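Local coordinates for putative lipoprotein YcdA (Bacillus subtilis subsp. subtilis str. 168, PDB 4R4G) that is a putative membrane-attached lipoprotein of unknown function, built from an Ig-like N-terminal domain and an alpha-beta C-terminal domain, at residues K241-S246 against K284-A289; D250-K255 against Q277-E282. All coordinates share one frame; numbering follows the deposited sequence. Where two conformers were deposited one is given.

Followed from the N terminus, the chain first passes through the Ig-like domain, and both contacts come later, in the C-terminal domain. The end of strand 233-244 and the residues just after it make up K241-S246, and helix 248-260 follows directly with D250-K255. After the turn into helix 268-283 the chain meets D250-K255 again at Q277-E282, which closes the shorter loop, contact 2. A few residues on, K284-A289 returns to K241-S246 and closes contact 1 around it, so the two loops nest without crossing. One ties helix to helix, the other pins the exit of the pair to the end of a strand. Their centres lie about 14 Å apart, with L286 and K285 packing on R251.

Contact 1. Residues K241-S246 against K284-A289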
ATOM      1  N   LYS A 241       4.982   0.326  15.305  1.00 68.99           N
ATOM      2  CA  LYS A 241       5.620   0.168  16.607  0.50 70.26           C
ATOM      3  C   LYS A 241       5.131   1.365  17.437  1.00 74.01           C
ATOM      4  O   LYS A 241       5.513   2.496  17.110  1.00 72.41           O
ATOM      5  CB  LYS A 241       7.159   0.137  16.445  0.50 73.42           C
ATOM      6  CG  LYS A 241       7.960  -0.005  17.750  0.50 86.15           C
ATOM      7  CD  LYS A 241       9.487  -0.083  17.506  0.50 96.29           C
ATOM      8  CE  LYS A 241      10.149   1.255  17.218  0.50 99.33           C
ATOM      9  NZ  LYS A 241      11.565   1.102  16.797  0.50104.23           N
ATOM     10  N   PRO A 242       4.221   1.195  18.419  1.00 71.43           N
ATOM     11  CA  PRO A 242       3.720   2.372  19.133  1.00 70.87           C
ATOM     12  C   PRO A 242       4.616   2.867  20.246  1.00 77.58           C
ATOM     13  O   PRO A 242       5.499   2.140  20.685  1.00 80.77           O
ATOM     14  CB  PRO A 242       2.399   1.877  19.727  1.00 73.21           C
ATOM     15  CG  PRO A 242       2.595   0.443  19.935  1.00 79.74           C
ATOM     16  CD  PRO A 242       3.592  -0.046  18.924  1.00 74.85           C
ATOM     17  N   VAL A 243       4.351   4.090  20.726  1.00 71.33           N
ATOM     18  CA  VAL A 243       4.994   4.638  21.897  1.00 72.33           C
ATOM     19  C   VAL A 243       4.253   3.934  23.062  1.00 81.78           C
ATOM     20  O   VAL A 243       3.026   3.791  22.998  1.00 80.77           O
ATOM     21  CB  VAL A 243       4.905   6.211  21.914  1.00 74.07           C
ATOM     22  CG1 VAL A 243       5.069   6.786  23.300  1.00 73.66           C
ATOM     23  CG2 VAL A 243       5.920   6.850  20.977  1.00 73.61           C
ATOM     24  N   ASP A 244       4.988   3.430  24.075  1.00 82.95           N
ATOM     25  CA  ASP A 244       4.356   2.794  25.234  1.00 84.88           C
ATOM     26  C   ASP A 244       4.054   3.865  26.268  1.00 86.51           C
ATOM     27  O   ASP A 244       4.935   4.264  27.025  1.00 87.69           O
ATOM     28  CB  ASP A 244       5.217   1.656  25.821  1.00 89.89           C
ATOM     29  CG  ASP A 244       4.601   0.935  27.015  1.00104.07           C
ATOM     30  OD1 ASP A 244       3.383   1.102  27.254  1.00102.89           O
ATOM     31  OD2 ASP A 244       5.334   0.194  27.701  1.00116.99           O
ATOM     32  N   ALA A 245       2.802   4.334  26.276  1.00 81.59           N
ATOM     33  CA  ALA A 245       2.307   5.395  27.151  1.00 81.67           C
ATOM     34  C   ALA A 245       1.644   4.834  28.401  1.00 90.41           C
ATOM     35  O   ALA A 245       0.942   5.569  29.117  1.00 90.12           O
ATOM     36  CB  ALA A 245       1.333   6.281  26.396  1.00 80.00           C
ATOM     37  N   SER A 246       1.917   3.551  28.700  1.00 90.32           N
ATOM     38  CA  SER A 246       1.363   2.865  29.864  1.00 93.62           C
ATOM     39  C   SER A 246       1.661   3.620  31.135  1.00 98.43           C
ATOM     40  O   SER A 246       0.770   3.755  31.974  1.00100.93           O
ATOM     41  CB  SER A 246       1.879   1.430  29.959  1.00100.80           C
ATOM     42  OG  SER A 246       3.296   1.360  29.918  1.00112.94           O
ATOM     43  N   LYS A 284       7.317  12.904  25.563  1.00 64.03           N
ATOM     44  CA  LYS A 284       8.603  12.917  24.864  1.00 64.85           C
ATOM     45  C   LYS A 284       9.640  11.999  25.549  1.00 73.23           C
ATOM     46  O   LYS A 284      10.632  11.652  24.918  1.00 77.16           O
ATOM     47  CB  LYS A 284       9.164  14.355  24.811  1.00 67.89           C
ATOM     48  CG  LYS A 284       8.615  15.271  23.705  1.00 72.79           C
ATOM     49  CD  LYS A 284       9.139  16.709  23.963  1.00 83.73           C
ATOM     50  CE  LYS A 284       8.463  17.795  23.163  1.00 93.26           C
ATOM     51  NZ  LYS A 284       8.915  19.143  23.590  1.00106.76           N
ATOM     52  N   LYS A 285       9.425  11.621  26.824  1.00 69.38           N
ATOM     53  CA  LYS A 285      10.302  10.742  27.610  1.00 70.54           C
ATOM     54  C   LYS A 285      10.006   9.247  27.396  1.00 77.06           C
ATOM     55  O   LYS A 285      10.801   8.414  27.836  1.00 79.29           O
ATOM     56  CB  LYS A 285      10.132  11.025  29.093  1.00 72.35           C
ATOM     57  CG  LYS A 285      10.720  12.323  29.591  1.00 77.27           C
ATOM     58  CD  LYS A 285      10.739  12.271  31.097  1.00 71.17           C
ATOM     59  CE  LYS A 285      10.857  13.629  31.684  1.00 71.22           C
ATOM     60  NZ  LYS A 285      10.734  13.569  33.153  1.00 90.20           N
ATOM     61  N   LEU A 286       8.839   8.902  26.797  1.00 71.36           N
ATOM     62  CA  LEU A 286       8.419   7.516  26.637  1.00 71.10           C
ATOM     63  C   LEU A 286       9.097   6.834  25.461  1.00 80.86           C
ATOM     64  O   LEU A 286       9.333   7.461  24.429  1.00 81.34           O
ATOM     65  CB  LEU A 286       6.905   7.405  26.445  1.00 68.60           C
ATOM     66  CG  LEU A 286       5.950   8.166  27.315  1.00 73.26           C
ATOM     67  CD1 LEU A 286       4.606   8.282  26.606  1.00 72.33           C
ATOM     68  CD2 LEU A 286       5.771   7.520  28.664  1.00 75.79           C
ATOM     69  N   GLY A 287       9.307   5.533  25.583  1.00 80.90           N
ATOM     70  CA  GLY A 287       9.898   4.736  24.512  1.00 81.02           C
ATOM     71  C   GLY A 287       8.918   3.860  23.764  1.00 82.72           C
ATOM     72  O   GLY A 287       7.751   3.763  24.151  1.00 81.33           O
ATOM     73  N   PRO A 288       9.354   3.185  22.689  1.00 80.84           N
ATOM     74  CA  PRO A 288       8.433   2.301  21.971  1.00 80.49           C
ATOM     75  C   PRO A 288       8.015   1.084  22.787  1.00 89.86           C
ATOM     76  O   PRO A 288       8.724   0.663  23.718  1.00 92.05           O
ATOM     77  CB  PRO A 288       9.226   1.866  20.738  1.00 81.26           C
ATOM     78  CG  PRO A 288      10.439   2.684  20.711  1.00 86.21           C
ATOM     79  CD  PRO A 288      10.697   3.138  22.091  1.00 83.63           C
ATOM     80  N   ALA A 289       6.844   0.535  22.436  1.00 87.00           N
ATOM     81  CA  ALA A 289       6.299  -0.663  23.045  1.00 89.41           C
ATOM     82  C   ALA A 289       6.966  -1.886  22.427  1.00 96.79           C
ATOM     83  O   ALA A 289       7.523  -1.790  21.324  1.00 94.92           O
ATOM     84  CB  ALA A 289       4.796  -0.706  22.844  1.00 88.91           C
TER
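P242 and A289 meet through both backbone and side chain: A289 N donates to P242 O over 2.7 Å, and the A289 methyl rests against CG of the P242 ring. A second bond, from D244 N to G287 O at 2.8 Å, is nearly linear, with an N-H...O angle of 172°. Between the two bonds V243 faces P288 as a non-hydrogen-bonded antiparallel pair, their CA atoms 4.2 Å apart, an arrangement that asks no N-H of the proline. On one flank the side chains of V243 and L286 cross at about a right angle. With CG1 of V243 anti to the backbone N (chi1 158°), that methyl lies 3.7 Å from L286 CD1. The same leucine branch reaches A245, its CD1 3.8 Å from A245 CB, while CD2 packs near the carbonyl oxygen of D244. Farther out, D244 OD1 accepts from both S246 N and S246 OG, which approach from the same face above the carboxylate plane; the S246 OG bond to D244 OD1 measures 2.7 Å. This Asx turn bends the chain as the strand ends. Backbone bonds from V243 and A245 to K325 bring in strand 324-325, and V243 also packs on L216 of helix 203-219. The pairing between the segments is a single antiparallel beta bridge, joining the loop after helix 268-283 to the end of strand 233-244 in the C-terminal domain.

Contact 2. Residues D250-K255 against Q277-E282; sequences DRIEDK and QVYPEE
E282 OE2 lies 3.3 Å from K255 CE, forms a salt bridge with K285 NZ and takes a weak bond from a water, which itself accepts from K255 NZ at 3.1 Å. On the other oxygen, R251 NE makes a weak salt-bridge hydrogen bond of 3.3 Å to E282 OE1, which sits at the edge of the guanidinium and in its plane; the two flat groups are turned 31° apart. A bend at chi2 of E282 (-54°) puts CD between R251 NE and K255 CE. K255 NZ stops 4.3 Å from E282 OE2, beyond a salt bridge, yet its positive charge would probably help stabilise the carboxylate. Lower on the same lysine, CD packs on V278 CG1 at 3.8 Å. An alanine at K255 would take CD from V278 CG1 and NZ from the water, and would probably leave the E282 carboxylate with less positive charge nearby. I252 CD1 approaches the Y279 ring obliquely, 3.6 Å from CD2, and the tyrosine packs in turn on I208 and I212 of helix 203-219. A neighbouring nitrogen of the R251 guanidinium, NH1, hydrogen-bonds S247 OG, which would help fix its orientation. The two helix segments, their axes 9.9 Å apart at closest approach and their directions 132° apart, form a splayed, roughly antiparallel helical hairpin in which a buried glutamate lies between R251 and K255, beside apolar contacts of I252, V278 and Y279.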
ATOM      1  N   ASP A 250       0.758   7.744  35.541  1.00 92.19           N
ATOM      2  CA  ASP A 250       1.571   7.828  36.758  1.00 94.23           C
ATOM      3  C   ASP A 250       2.575   8.981  36.690  1.00 94.93           C
ATOM      4  O   ASP A 250       2.690   9.720  37.655  1.00 95.74           O
ATOM      5  CB  ASP A 250       2.290   6.494  37.037  1.00 98.84           C
ATOM      6  CG  ASP A 250       1.364   5.299  37.239  1.00111.92           C
ATOM      7  OD1 ASP A 250       0.385   5.429  38.010  1.00115.12           O
ATOM      8  OD2 ASP A 250       1.642   4.225  36.658  1.00115.50           O
ATOM      9  N   ARG A 251       3.249   9.169  35.549  1.00 87.82           N
ATOM     10  CA  ARG A 251       4.228  10.241  35.362  1.00 85.58           C
ATOM     11  C   ARG A 251       3.618  11.594  35.607  1.00 89.28           C
ATOM     12  O   ARG A 251       4.248  12.429  36.258  1.00 88.64           O
ATOM     13  CB  ARG A 251       4.816  10.204  33.958  1.00 81.08           C
ATOM     14  CG  ARG A 251       5.565   8.936  33.666  1.00 87.72           C
ATOM     15  CD  ARG A 251       6.023   8.971  32.242  1.00 89.23           C
ATOM     16  NE  ARG A 251       7.460   9.176  32.186  1.00 79.88           N
ATOM     17  CZ  ARG A 251       8.308   8.235  31.825  1.00 87.49           C
ATOM     18  NH1 ARG A 251       7.869   7.041  31.457  1.00 79.19           N
ATOM     19  NH2 ARG A 251       9.607   8.475  31.827  1.00 82.32           N
ATOM     20  N   ILE A 252       2.391  11.823  35.093  1.00 86.08           N
ATOM     21  CA  ILE A 252       1.721  13.101  35.304  1.00 85.50           C
ATOM     22  C   ILE A 252       1.253  13.142  36.752  1.00 93.57           C
ATOM     23  O   ILE A 252       1.559  14.111  37.446  1.00 93.55           O
ATOM     24  CB  ILE A 252       0.608  13.389  34.266  1.00 86.54           C
ATOM     25  CG1 ILE A 252       1.236  13.601  32.869  1.00 84.41           C
ATOM     26  CG2 ILE A 252      -0.201  14.625  34.658  1.00 87.00           C
ATOM     27  CD1 ILE A 252       0.420  13.107  31.775  1.00 88.59           C
ATOM     28  N   GLU A 253       0.620  12.052  37.237  1.00 94.05           N
ATOM     29  CA  GLU A 253       0.182  11.904  38.635  1.00 97.26           C
ATOM     30  C   GLU A 253       1.348  12.262  39.584  1.00101.14           C
ATOM     31  O   GLU A 253       1.145  13.053  40.504  1.00102.68           O
ATOM     32  CB  GLU A 253      -0.336  10.459  38.886  1.00101.53           C
ATOM     33  CG  GLU A 253      -0.909  10.162  40.278  1.00120.14           C
ATOM     34  CD  GLU A 253      -0.994   8.682  40.638  1.00156.57           C
ATOM     35  OE1 GLU A 253      -1.645   7.914  39.891  1.00159.39           O
ATOM     36  OE2 GLU A 253      -0.398   8.287  41.667  1.00155.23           O
ATOM     37  N   ASP A 254       2.574  11.753  39.301  1.00 96.33           N
ATOM     38  CA  ASP A 254       3.771  11.995  40.114  1.00 98.09           C
ATOM     39  C   ASP A 254       4.286  13.433  39.952  1.00101.89           C
ATOM     40  O   ASP A 254       4.763  14.004  40.920  1.00103.65           O
ATOM     41  CB  ASP A 254       4.900  10.968  39.822  1.00100.68           C
ATOM     42  CG  ASP A 254       4.570   9.492  40.088  1.00109.10           C
ATOM     43  OD1 ASP A 254       3.871   9.196  41.088  1.00110.22           O
ATOM     44  OD2 ASP A 254       5.038   8.632  39.319  1.00116.70           O
ATOM     45  N   LYS A 255       4.164  14.029  38.770  1.00 97.39           N
ATOM     46  CA  LYS A 255       4.629  15.400  38.561  1.00 97.22           C
ATOM     47  C   LYS A 255       3.659  16.403  39.205  1.00105.78           C
ATOM     48  O   LYS A 255       4.083  17.460  39.699  1.00104.90           O
ATOM     49  CB  LYS A 255       4.819  15.685  37.062  1.00 96.07           C
ATOM     50  CG  LYS A 255       6.249  15.449  36.566  1.00 97.82           C
ATOM     51  CD  LYS A 255       7.014  16.764  36.553  1.00112.08           C
ATOM     52  CE  LYS A 255       8.277  16.757  35.733  1.00127.68           C
ATOM     53  NZ  LYS A 255       8.841  18.135  35.597  1.00135.52           N
ATOM     54  N   GLN A 277       0.748  21.118  31.062  1.00 76.54           N
ATOM     55  CA  GLN A 277       2.061  21.669  30.753  1.00 76.52           C
ATOM     56  C   GLN A 277       3.146  20.583  30.763  1.00 82.55           C
ATOM     57  O   GLN A 277       4.013  20.601  29.886  1.00 81.55           O
ATOM     58  CB  GLN A 277       2.443  22.775  31.744  1.00 78.80           C
ATOM     59  CG  GLN A 277       1.748  24.112  31.529  1.00 99.32           C
ATOM     60  CD  GLN A 277       1.933  25.056  32.703  1.00124.50           C
ATOM     61  OE1 GLN A 277       2.988  25.089  33.369  1.00120.94           O
ATOM     62  NE2 GLN A 277       0.904  25.857  32.976  1.00116.23           N
ATOM     63  N   VAL A 278       3.145  19.684  31.782  1.00 81.24           N
ATOM     64  CA  VAL A 278       4.155  18.625  31.889  1.00 82.39           C
ATOM     65  C   VAL A 278       3.909  17.514  30.865  1.00 83.83           C
ATOM     66  O   VAL A 278       4.886  16.889  30.443  1.00 83.73           O
ATOM     67  CB  VAL A 278       4.325  18.023  33.308  1.00 89.44           C
ATOM     68  CG1 VAL A 278       4.999  19.008  34.252  1.00 90.75           C
ATOM     69  CG2 VAL A 278       3.005  17.518  33.884  1.00 89.63           C
ATOM     70  N   TYR A 279       2.620  17.273  30.477  1.00 78.63           N
ATOM     71  CA  TYR A 279       2.173  16.236  29.527  1.00 77.16           C
ATOM     72  C   TYR A 279       3.135  16.134  28.312  1.00 78.88           C
ATOM     73  O   TYR A 279       3.696  15.052  28.118  1.00 78.12           O
ATOM     74  CB  TYR A 279       0.712  16.462  29.058  1.00 77.85           C
ATOM     75  CG  TYR A 279       0.124  15.295  28.286  1.00 80.86           C
ATOM     76  CD1 TYR A 279       0.611  14.944  27.027  1.00 82.06           C
ATOM     77  CD2 TYR A 279      -0.936  14.560  28.798  1.00 83.17           C
ATOM     78  CE1 TYR A 279       0.093  13.851  26.327  1.00 82.69           C
ATOM     79  CE2 TYR A 279      -1.457  13.460  28.109  1.00 84.24           C
ATOM     80  CZ  TYR A 279      -0.958  13.125  26.862  1.00 88.81           C
ATOM     81  OH  TYR A 279      -1.477  12.050  26.178  1.00 89.54           O
ATOM     82  N   PRO A 280       3.385  17.228  27.532  1.00 74.33           N
ATOM     83  CA  PRO A 280       4.320  17.120  26.395  1.00 73.83           C
ATOM     84  C   PRO A 280       5.721  16.624  26.764  1.00 78.95           C
ATOM     85  O   PRO A 280       6.289  15.773  26.075  1.00 78.83           O
ATOM     86  CB  PRO A 280       4.414  18.567  25.879  1.00 75.62           C
ATOM     87  CG  PRO A 280       3.178  19.228  26.338  1.00 78.91           C
ATOM     88  CD  PRO A 280       2.814  18.594  27.622  1.00 74.98           C
ATOM     89  N   GLU A 281       6.270  17.149  27.854  1.00 76.40           N
ATOM     90  CA  GLU A 281       7.634  16.868  28.278  1.00 77.67           C
ATOM     91  C   GLU A 281       7.771  15.441  28.791  1.00 79.03           C
ATOM     92  O   GLU A 281       8.809  14.813  28.551  1.00 80.04           O
ATOM     93  CB  GLU A 281       8.101  17.922  29.302  1.00 80.99           C
ATOM     94  CG  GLU A 281       7.949  19.384  28.830  1.00 96.65           C
ATOM     95  CD  GLU A 281       8.179  19.739  27.357  1.00126.73           C
ATOM     96  OE1 GLU A 281       9.290  19.479  26.837  1.00130.76           O
ATOM     97  OE2 GLU A 281       7.248  20.294  26.726  1.00117.19           O
ATOM     98  N   GLU A 282       6.697  14.899  29.387  1.00 72.20           N
ATOM     99  CA  GLU A 282       6.669  13.526  29.888  1.00 71.67           C
ATOM    100  C   GLU A 282       6.409  12.532  28.759  1.00 72.42           C
ATOM    101  O   GLU A 282       7.004  11.455  28.768  1.00 73.26           O
ATOM    102  CB  GLU A 282       5.638  13.361  31.011  1.00 73.09           C
ATOM    103  CG  GLU A 282       6.055  13.999  32.320  1.00 76.51           C
ATOM    104  CD  GLU A 282       7.409  13.599  32.886  1.00 91.87           C
ATOM    105  OE1 GLU A 282       7.710  12.384  32.978  1.00 82.66           O
ATOM    106  OE2 GLU A 282       8.154  14.524  33.284  1.00 87.23           O
TER
HETATM  107  O   HOH W   1       8.555  17.857  32.535  1.00 76.22           O